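Local coordinates for protein phosphoethanolamine N-methyltransferase 1 (Haemonchus contortus, PDB 4KRG) that probably catalyses the S-adenosylmethionine-dependent N-methylation of phosphoethanolamine, a step of nematode phosphocholine biosynthesis, at residues S415-M420 against I428-V433; T302-Q305 against L310-N313; Y276-K281 against Q435-A440. All blocks are in the same frame, centred on the assembly; numbering follows the deposited sequence.

Contact 1 (S415-M420 against I428-V433); sequences SVRQRM and ITIVDV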
loop_
_atom_site.group_PDB
_atom_site.type_symbol
_atom_site.label_atom_id
_atom_site.label_comp_id
_atom_site.label_asym_id
_atom_site.label_seq_id
_atom_site.Cartn_x
_atom_site.Cartn_y
_atom_site.Cartn_z
ATOM N N SER A 415 -33.785 -4.608 -13.425
ATOM C CA SER A 415 -32.960 -5.474 -12.605
ATOM C C SER A 415 -31.903 -4.686 -11.831
ATOM O O SER A 415 -31.649 -4.962 -10.660
ATOM C CB SER A 415 -32.302 -6.523 -13.491
ATOM O OG SER A 415 -31.832 -7.608 -12.727
ATOM N N VAL A 416 -31.288 -3.709 -12.494
ATOM C CA VAL A 416 -30.277 -2.864 -11.870
ATOM C C VAL A 416 -30.850 -2.120 -10.664
ATOM O O VAL A 416 -30.223 -2.045 -9.606
ATOM C CB VAL A 416 -29.709 -1.853 -12.879
ATOM C CG1 VAL A 416 -28.790 -0.870 -12.193
ATOM C CG2 VAL A 416 -28.956 -2.580 -13.963
ATOM N N ARG A 417 -32.050 -1.581 -10.828
ATOM C CA ARG A 417 -32.738 -0.916 -9.733
ATOM C C ARG A 417 -32.953 -1.874 -8.572
ATOM O O ARG A 417 -32.775 -1.512 -7.416
ATOM C CB ARG A 417 -34.081 -0.370 -10.221
ATOM C CG ARG A 417 -33.921 0.609 -11.356
ATOM C CD ARG A 417 -35.228 0.940 -12.041
ATOM N NE ARG A 417 -34.997 1.925 -13.091
ATOM C CZ ARG A 417 -34.754 3.211 -12.859
ATOM N NH1 ARG A 417 -34.723 3.667 -11.614
ATOM N NH2 ARG A 417 -34.546 4.042 -13.871
ATOM N N GLN A 418 -33.321 -3.106 -8.885
ATOM C CA GLN A 418 -33.635 -4.069 -7.846
ATOM C C GLN A 418 -32.403 -4.498 -7.051
ATOM O O GLN A 418 -32.495 -4.711 -5.844
ATOM C CB GLN A 418 -34.389 -5.266 -8.430
ATOM C CG GLN A 418 -35.790 -4.903 -8.922
ATOM C CD GLN A 418 -36.596 -6.107 -9.363
ATOM O OE1 GLN A 418 -36.147 -7.248 -9.251
ATOM N NE2 GLN A 418 -37.796 -5.860 -9.871
ATOM N N ARG A 419 -31.253 -4.611 -7.710
ATOM C CA ARG A 419 -30.020 -4.896 -6.990
ATOM C C ARG A 419 -29.713 -3.777 -6.004
ATOM O O ARG A 419 -29.497 -4.022 -4.818
ATOM C CB ARG A 419 -28.838 -5.071 -7.945
ATOM C CG ARG A 419 -28.668 -6.475 -8.489
ATOM C CD ARG A 419 -27.258 -6.691 -9.020
ATOM N NE ARG A 419 -26.276 -6.814 -7.945
ATOM C CZ ARG A 419 -24.959 -6.759 -8.117
ATOM N NH1 ARG A 419 -24.446 -6.570 -9.327
ATOM N NH2 ARG A 419 -24.153 -6.878 -7.074
HETATM N N MSE A 420 -29.702 -2.545 -6.502
HETATM C CA MSE A 420 -29.339 -1.392 -5.681
HETATM C C MSE A 420 -30.362 -1.088 -4.593
HETATM O O MSE A 420 -30.006 -0.610 -3.513
HETATM C CB MSE A 420 -29.120 -0.158 -6.558
HETATM C CG MSE A 420 -27.848 -0.214 -7.403
HETATM SE SE MSE A 420 -27.575 1.440 -8.366
HETATM C CE MSE A 420 -27.299 2.608 -6.845
ATOM N N ILE A 428 -32.961 6.114 -7.175
ATOM C CA ILE A 428 -32.123 5.577 -8.238
ATOM C C ILE A 428 -32.559 6.123 -9.592
ATOM O O ILE A 428 -33.728 6.031 -9.954
ATOM C CB ILE A 428 -32.241 4.048 -8.301
ATOM C CG1 ILE A 428 -31.714 3.415 -7.015
ATOM C CG2 ILE A 428 -31.500 3.509 -9.499
ATOM C CD1 ILE A 428 -32.040 1.938 -6.898
ATOM N N THR A 429 -31.621 6.695 -10.337
ATOM C CA THR A 429 -31.867 7.058 -11.725
ATOM C C THR A 429 -30.829 6.354 -12.583
ATOM O O THR A 429 -29.702 6.140 -12.144
ATOM C CB THR A 429 -31.815 8.583 -11.952
ATOM O OG1 THR A 429 -30.557 9.096 -11.501
ATOM C CG2 THR A 429 -32.932 9.264 -11.193
ATOM N N ILE A 430 -31.210 5.973 -13.794
ATOM C CA ILE A 430 -30.302 5.270 -14.684
ATOM C C ILE A 430 -30.327 5.921 -16.059
ATOM O O ILE A 430 -31.385 6.031 -16.666
ATOM C CB ILE A 430 -30.700 3.795 -14.834
ATOM C CG1 ILE A 430 -30.725 3.097 -13.475
ATOM C CG2 ILE A 430 -29.758 3.083 -15.787
ATOM C CD1 ILE A 430 -31.135 1.646 -13.551
ATOM N N VAL A 431 -29.164 6.351 -16.541
ATOM C CA VAL A 431 -29.037 6.922 -17.880
ATOM C C VAL A 431 -28.093 6.086 -18.743
ATOM O O VAL A 431 -26.967 5.815 -18.354
ATOM C CB VAL A 431 -28.515 8.372 -17.827
ATOM C CG1 VAL A 431 -28.259 8.905 -19.233
ATOM C CG2 VAL A 431 -29.502 9.264 -17.101
ATOM N N ASP A 432 -28.566 5.671 -19.912
ATOM C CA ASP A 432 -27.736 4.985 -20.890
ATOM C C ASP A 432 -26.713 5.982 -21.441
ATOM O O ASP A 432 -27.083 6.964 -22.092
ATOM C CB ASP A 432 -28.638 4.481 -22.020
ATOM C CG ASP A 432 -27.894 3.695 -23.087
ATOM O OD1 ASP A 432 -26.648 3.631 -23.061
ATOM O OD2 ASP A 432 -28.574 3.141 -23.980
ATOM N N VAL A 433 -25.429 5.731 -21.184
ATOM C CA VAL A 433 -24.359 6.570 -21.729
ATOM C C VAL A 433 -23.449 5.830 -22.713
ATOM O O VAL A 433 -22.275 6.164 -22.845
ATOM C CB VAL A 433 -23.487 7.238 -20.621
ATOM C CG1 VAL A 433 -24.274 8.323 -19.891
ATOM C CG2 VAL A 433 -22.928 6.202 -19.655
#
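The guanidinium of Arg-417 has Ile-430 over one face, where CD1 sits 3.8 Å above the plane and toward the rim, and the backbone carbonyl of Ile-428 at its edge. There NH1 donates to Ile-428 O at 3.1 Å with an N-H...O angle of 143°. The acceptor is nearly in the guanidinium plane, yet the donor stands 58° out of the carbonyl plane, so the bond uses neither lone-pair direction. Arg-417 gets there with CG anti to its carbonyl carbon (chi1 -59°) and a chain extended from CG to NE, which runs past Ile-430.

Apart from this polar link the contact is apolar. Ile-430 CD1 lies 3.7 Å from Arg-417 CG and equally close to Val-416 CG1, while Ile-428 CD1 reaches Met-420 CB, of a selenomethionine, at 3.6 Å. Val-416 and Met-420 also touch Ile-462 on strand 458-465. Helix 413-422, which connects strand 400-408 to strand 428-432, thus packs on the latter, in a fold like that of class I methyltransferases, where the last strand, here 458-465, runs antiparallel between its neighbours.

Arginine here does two jobs at once: its CG and one guanidinium face pack on Ile-430, while NH1 grips a carbonyl of strand 428-432, tying helix to strand without a countercharge across the contact.

Contact 2 (T302-Q305 against L310-N313); sequences TPRQ and LHVN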
loop_
_atom_site.group_PDB
_atom_site.type_symbol
_atom_site.label_atom_id
_atom_site.label_comp_id
_atom_site.label_asym_id
_atom_site.label_seq_id
_atom_site.Cartn_x
_atom_site.Cartn_y
_atom_site.Cartn_z
ATOM N N THR A 302 -12.125 2.038 -7.955
ATOM C CA THR A 302 -11.854 1.708 -9.362
ATOM C C THR A 302 -11.094 0.382 -9.509
ATOM O O THR A 302 -9.864 0.357 -9.452
ATOM C CB THR A 302 -11.089 2.846 -10.078
ATOM O OG1 THR A 302 -9.849 3.086 -9.406
ATOM C CG2 THR A 302 -11.898 4.125 -10.082
ATOM N N PRO A 303 -11.831 -0.727 -9.703
ATOM C CA PRO A 303 -11.201 -2.050 -9.781
ATOM C C PRO A 303 -10.502 -2.300 -11.115
ATOM O O PRO A 303 -9.635 -3.175 -11.184
ATOM C CB PRO A 303 -12.383 -3.003 -9.630
ATOM C CG PRO A 303 -13.548 -2.231 -10.168
ATOM C CD PRO A 303 -13.301 -0.811 -9.755
ATOM N N ARG A 304 -10.886 -1.551 -12.149
ATOM C CA ARG A 304 -10.285 -1.676 -13.481
ATOM C C ARG A 304 -10.256 -3.120 -13.968
ATOM O O ARG A 304 -9.193 -3.658 -14.274
ATOM C CB ARG A 304 -8.871 -1.089 -13.495
ATOM C CG ARG A 304 -8.796 0.378 -13.068
ATOM C CD ARG A 304 -7.353 0.799 -12.901
ATOM N NE ARG A 304 -7.203 2.075 -12.214
ATOM C CZ ARG A 304 -6.417 3.057 -12.638
ATOM N NH1 ARG A 304 -5.713 2.906 -13.748
ATOM N NH2 ARG A 304 -6.334 4.183 -11.952
ATOM N N GLN A 305 -11.429 -3.740 -14.039
ATOM C CA GLN A 305 -11.531 -5.119 -14.489
ATOM C C GLN A 305 -11.628 -5.220 -16.006
ATOM O O GLN A 305 -10.842 -5.919 -16.643
ATOM C CB GLN A 305 -12.728 -5.821 -13.852
ATOM C CG GLN A 305 -12.878 -7.237 -14.365
ATOM C CD GLN A 305 -14.127 -7.931 -13.881
ATOM O OE1 GLN A 305 -14.051 -8.929 -13.161
ATOM N NE2 GLN A 305 -15.290 -7.429 -14.296
ATOM N N LEU A 310 -10.437 2.177 -17.575
ATOM C CA LEU A 310 -11.730 2.446 -16.954
ATOM C C LEU A 310 -11.523 2.780 -15.476
ATOM O O LEU A 310 -11.338 1.892 -14.643
ATOM C CB LEU A 310 -12.675 1.250 -17.112
ATOM C CG LEU A 310 -14.098 1.390 -16.560
ATOM C CD1 LEU A 310 -14.755 2.654 -17.093
ATOM C CD2 LEU A 310 -14.929 0.178 -16.925
ATOM N N HIS A 311 -11.536 4.072 -15.170
ATOM C CA HIS A 311 -11.364 4.541 -13.801
ATOM C C HIS A 311 -11.838 5.982 -13.665
ATOM O O HIS A 311 -12.326 6.580 -14.620
ATOM C CB HIS A 311 -9.902 4.402 -13.350
ATOM C CG HIS A 311 -8.960 5.347 -14.033
ATOM N ND1 HIS A 311 -7.910 5.953 -13.380
ATOM C CD2 HIS A 311 -8.905 5.783 -15.314
ATOM C CE1 HIS A 311 -7.249 6.720 -14.226
ATOM N NE2 HIS A 311 -7.834 6.637 -15.408
ATOM N N VAL A 312 -11.686 6.523 -12.461
ATOM C CA VAL A 312 -12.131 7.863 -12.115
ATOM C C VAL A 312 -10.909 8.758 -12.029
ATOM O O VAL A 312 -9.897 8.370 -11.441
ATOM C CB VAL A 312 -12.828 7.861 -10.736
ATOM C CG1 VAL A 312 -13.139 9.279 -10.280
ATOM C CG2 VAL A 312 -14.086 7.014 -10.766
ATOM N N ASN A 313 -10.993 9.943 -12.621
ATOM C CA ASN A 313 -9.896 10.900 -12.566
ATOM C C ASN A 313 -9.967 11.652 -11.244
ATOM O O ASN A 313 -10.522 12.751 -11.165
ATOM C CB ASN A 313 -9.979 11.866 -13.746
ATOM C CG ASN A 313 -8.754 12.734 -13.883
ATOM O OD1 ASN A 313 -7.942 12.841 -12.961
ATOM N ND2 ASN A 313 -8.612 13.370 -15.044
HETATM O O HOH W 1 -8.002 5.756 -10.340
HETATM O O HOH W 2 -12.825 0.409 -12.754
#
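Thr-302 and His-311 bring their CA atoms to 5.3 Å and Arg-304 and Leu-310 to 5.6 Å, but no hydrogen bond joins the two backbones; instead a water accepts from Arg-304 N and donates to Leu-310 O, 2.8 Å from each. The guanidinium of Arg-304 leans over the imidazole of His-311 with the planes 52° apart. NH2 comes within 2.8 Å of ND1, but the angle is too poor for a hydrogen bond, and the guanidinium meets the ring with a face. Each group has its strong partner beyond the pair: Arg-304 NH2 forms a salt bridge with Glu-329, and His-311 NE2 bonds to Glu-274. Residues 302-305 and 310-313 belong to the loop between strand 297-302 and helix 314-321. In class I methyltransferases the loop in this place cradles the cofactor; here S-adenosylhomocysteine occupies the other domain. A second water lies at the edge of the His-311 ring, in plane, 3.0 Å from ND1. With OG1 at chi1 59°, Thr-302 CG2 falls anti to the carbonyl carbon and meets Val-312, 3.4 Å from its N and 3.7 Å from its CG2, while OG1 is hydrogen-bonded to Asn-327. The Val-312 side chain is about 4 Å from bound octyl glucoside.

Contact 3 (Y276-K281 against Q435-A440); sequences YSWTDK and QESLNA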
loop_
_atom_site.group_PDB
_atom_site.type_symbol
_atom_site.label_atom_id
_atom_site.label_comp_id
_atom_site.label_asym_id
_atom_site.label_seq_id
_atom_site.Cartn_x
_atom_site.Cartn_y
_atom_site.Cartn_z
ATOM N N TYR A 276 -5.797 12.802 -18.921
ATOM C CA TYR A 276 -7.161 12.865 -18.397
ATOM C C TYR A 276 -7.756 11.472 -18.550
ATOM O O TYR A 276 -7.166 10.634 -19.222
ATOM C CB TYR A 276 -7.995 13.894 -19.165
ATOM C CG TYR A 276 -8.039 13.644 -20.647
ATOM C CD1 TYR A 276 -9.019 12.835 -21.203
ATOM C CD2 TYR A 276 -7.090 14.204 -21.494
ATOM C CE1 TYR A 276 -9.056 12.589 -22.553
ATOM C CE2 TYR A 276 -7.118 13.964 -22.853
ATOM C CZ TYR A 276 -8.104 13.157 -23.377
ATOM O OH TYR A 276 -8.143 12.906 -24.723
ATOM N N SER A 277 -8.913 11.215 -17.945
ATOM C CA SER A 277 -9.571 9.914 -18.101
ATOM C C SER A 277 -10.693 10.044 -19.120
ATOM O O SER A 277 -11.327 11.094 -19.202
ATOM C CB SER A 277 -10.126 9.422 -16.761
ATOM O OG SER A 277 -10.824 8.194 -16.915
ATOM N N TRP A 278 -10.954 8.998 -19.900
ATOM C CA TRP A 278 -12.038 9.106 -20.869
ATOM C C TRP A 278 -13.377 9.264 -20.181
ATOM O O TRP A 278 -14.319 9.782 -20.762
ATOM C CB TRP A 278 -12.063 7.949 -21.874
ATOM C CG TRP A 278 -12.498 6.588 -21.393
ATOM C CD1 TRP A 278 -11.687 5.525 -21.135
ATOM C CD2 TRP A 278 -13.843 6.124 -21.208
ATOM N NE1 TRP A 278 -12.437 4.434 -20.774
ATOM C CE2 TRP A 278 -13.763 4.770 -20.811
ATOM C CE3 TRP A 278 -15.104 6.713 -21.323
ATOM C CZ2 TRP A 278 -14.895 4.006 -20.524
ATOM C CZ3 TRP A 278 -16.225 5.954 -21.039
ATOM C CH2 TRP A 278 -16.113 4.614 -20.647
ATOM N N THR A 279 -13.436 8.845 -18.922
ATOM C CA THR A 279 -14.680 8.876 -18.171
ATOM C C THR A 279 -15.007 10.271 -17.647
ATOM O O THR A 279 -16.106 10.500 -17.153
ATOM C CB THR A 279 -14.633 7.894 -16.989
ATOM O OG1 THR A 279 -13.577 8.281 -16.109
ATOM C CG2 THR A 279 -14.375 6.483 -17.472
ATOM N N ASP A 280 -14.048 11.194 -17.738
ATOM C CA ASP A 280 -14.253 12.564 -17.268
ATOM C C ASP A 280 -15.504 13.179 -17.873
ATOM O O ASP A 280 -16.356 13.706 -17.154
ATOM C CB ASP A 280 -13.067 13.467 -17.634
ATOM C CG ASP A 280 -11.780 13.055 -16.956
ATOM O OD1 ASP A 280 -11.815 12.154 -16.104
ATOM O OD2 ASP A 280 -10.731 13.651 -17.274
ATOM N N LYS A 281 -15.592 13.106 -19.199
ATOM C CA LYS A 281 -16.706 13.676 -19.950
ATOM C C LYS A 281 -18.035 13.053 -19.530
ATOM O O LYS A 281 -19.056 13.736 -19.472
ATOM C CB LYS A 281 -16.482 13.489 -21.454
ATOM C CG LYS A 281 -17.648 13.943 -22.336
ATOM C CD LYS A 281 -17.592 15.447 -22.618
ATOM C CE LYS A 281 -18.940 16.020 -23.053
ATOM N NZ LYS A 281 -19.434 15.457 -24.336
ATOM N N GLN A 435 -23.342 5.603 -26.174
ATOM C CA GLN A 435 -22.825 6.365 -27.307
ATOM C C GLN A 435 -21.810 7.419 -26.877
ATOM O O GLN A 435 -20.778 7.584 -27.521
ATOM C CB GLN A 435 -23.963 7.003 -28.102
ATOM C CG GLN A 435 -24.945 5.992 -28.669
ATOM C CD GLN A 435 -24.269 4.888 -29.471
ATOM O OE1 GLN A 435 -23.335 5.137 -30.237
ATOM N NE2 GLN A 435 -24.745 3.657 -29.297
ATOM N N GLU A 436 -22.105 8.126 -25.787
ATOM C CA GLU A 436 -21.172 9.106 -25.230
ATOM C C GLU A 436 -19.846 8.444 -24.851
ATOM O O GLU A 436 -18.772 8.980 -25.123
ATOM C CB GLU A 436 -21.776 9.799 -24.003
ATOM C CG GLU A 436 -23.048 10.595 -24.270
ATOM C CD GLU A 436 -24.332 9.843 -23.908
ATOM O OE1 GLU A 436 -24.465 8.649 -24.265
ATOM O OE2 GLU A 436 -25.216 10.453 -23.264
ATOM N N SER A 437 -19.933 7.276 -24.222
ATOM C CA SER A 437 -18.752 6.532 -23.805
ATOM C C SER A 437 -17.951 6.045 -25.010
ATOM O O SER A 437 -16.725 6.120 -25.010
ATOM C CB SER A 437 -19.149 5.355 -22.911
ATOM O OG SER A 437 -19.693 5.822 -21.693
ATOM N N LEU A 438 -18.649 5.551 -26.028
ATOM C CA LEU A 438 -18.009 5.147 -27.276
ATOM C C LEU A 438 -17.191 6.289 -27.866
ATOM O O LEU A 438 -16.048 6.100 -28.273
ATOM C CB LEU A 438 -19.050 4.673 -28.296
ATOM C CG LEU A 438 -19.635 3.266 -28.148
ATOM C CD1 LEU A 438 -20.508 2.928 -29.338
ATOM C CD2 LEU A 438 -18.533 2.230 -28.017
ATOM N N ASN A 439 -17.774 7.481 -27.891
ATOM C CA ASN A 439 -17.104 8.648 -28.451
ATOM C C ASN A 439 -15.911 9.073 -27.601
ATOM O O ASN A 439 -14.841 9.369 -28.121
ATOM C CB ASN A 439 -18.074 9.827 -28.549
ATOM C CG ASN A 439 -19.105 9.666 -29.648
ATOM O OD1 ASN A 439 -18.971 8.833 -30.550
ATOM N ND2 ASN A 439 -20.135 10.495 -29.591
ATOM N N ALA A 440 -16.114 9.109 -26.288
ATOM C CA ALA A 440 -15.082 9.574 -25.369
ATOM C C ALA A 440 -13.914 8.594 -25.283
ATOM O O ALA A 440 -12.758 9.009 -25.245
ATOM C CB ALA A 440 -15.676 9.841 -23.987
#
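Trp-278, Ala-440 and Ser-437 bury most of the surface here, and they join a type I beta turn, Ser-277 to Asp-280, to one face of helix 434-448. That helix links strand 428-432 to the final strand 458-465 in the methyltransferase-like C-terminal half of the chain, so a segment preceding the first strand of that half, 297-302, is packed against its last helix.

Ser-437 and Ala-440 are three residues apart, hence nearly one helical turn, and both touch the tryptophan. The benzo end of the indole reaches Ser-437: Trp-278 CZ3 is 3.5 Å from Ser-437 CB, an apolar approach set oblique to the ring. The hydroxyl of Ser-437 lies equally near the ring carbon, but its bond is to Val-433 O, at the N-cap position of its helix, which satisfies it locally. Ala-440 meets the turn nearer its backbone. Its CB rests 3.5 Å from Trp-278 O and 4.1 Å from CE3, while its carbonyl oxygen lies 3.6 Å from Trp-278 CB. No hydrogen bond crosses the contact, and with no more than a methyl on Ala-440, the CA atoms of Trp-278 and Ala-440 lie 5.5 Å apart.

The indole leaves the backbone with CG between N and the carbonyl carbon (chi1 72°), and it is held from several directions. Thr-279 CG2 covers the centre of one ring face, and Tyr-459 makes an edge-to-face stack with the indole. Tyr-276, at the start of the segment, bonds through its OH to Asp-447, farther along the same helix.

Within the turn Asp-280 N bonds to Ser-277 O at 3.1 Å, and in the reverse direction Ser-277 N donates to the side-chain OD2 of Asp-280, from 52° out of the carboxylate plane.

How the contacts relate
From the N terminus, the half that binds phosphoethanolamine and S-adenosylhomocysteine comes first, and 276-281 opens contact 3. Contact 2 closes across four residues, folding the loop after strand 297-302, the first of the C-terminal half, on itself. Later contact 1 closes the seven-residue connection between 415-420 and 428-433, holding a helix to the edge strand, and helix 434-448 follows to close contact 3 across 153 residues, tying the segment before strand 297-302 to the last helix. Contacts 1 and 2 are in series, both nested inside contact 3, and none cross. Contacts 2 and 3 touch: His-311 O probably bonds to Thr-279 OG1, and Asn-313 ND2 to Asp-280 OD2. Contact 1 joins contact 3 through sequence alone.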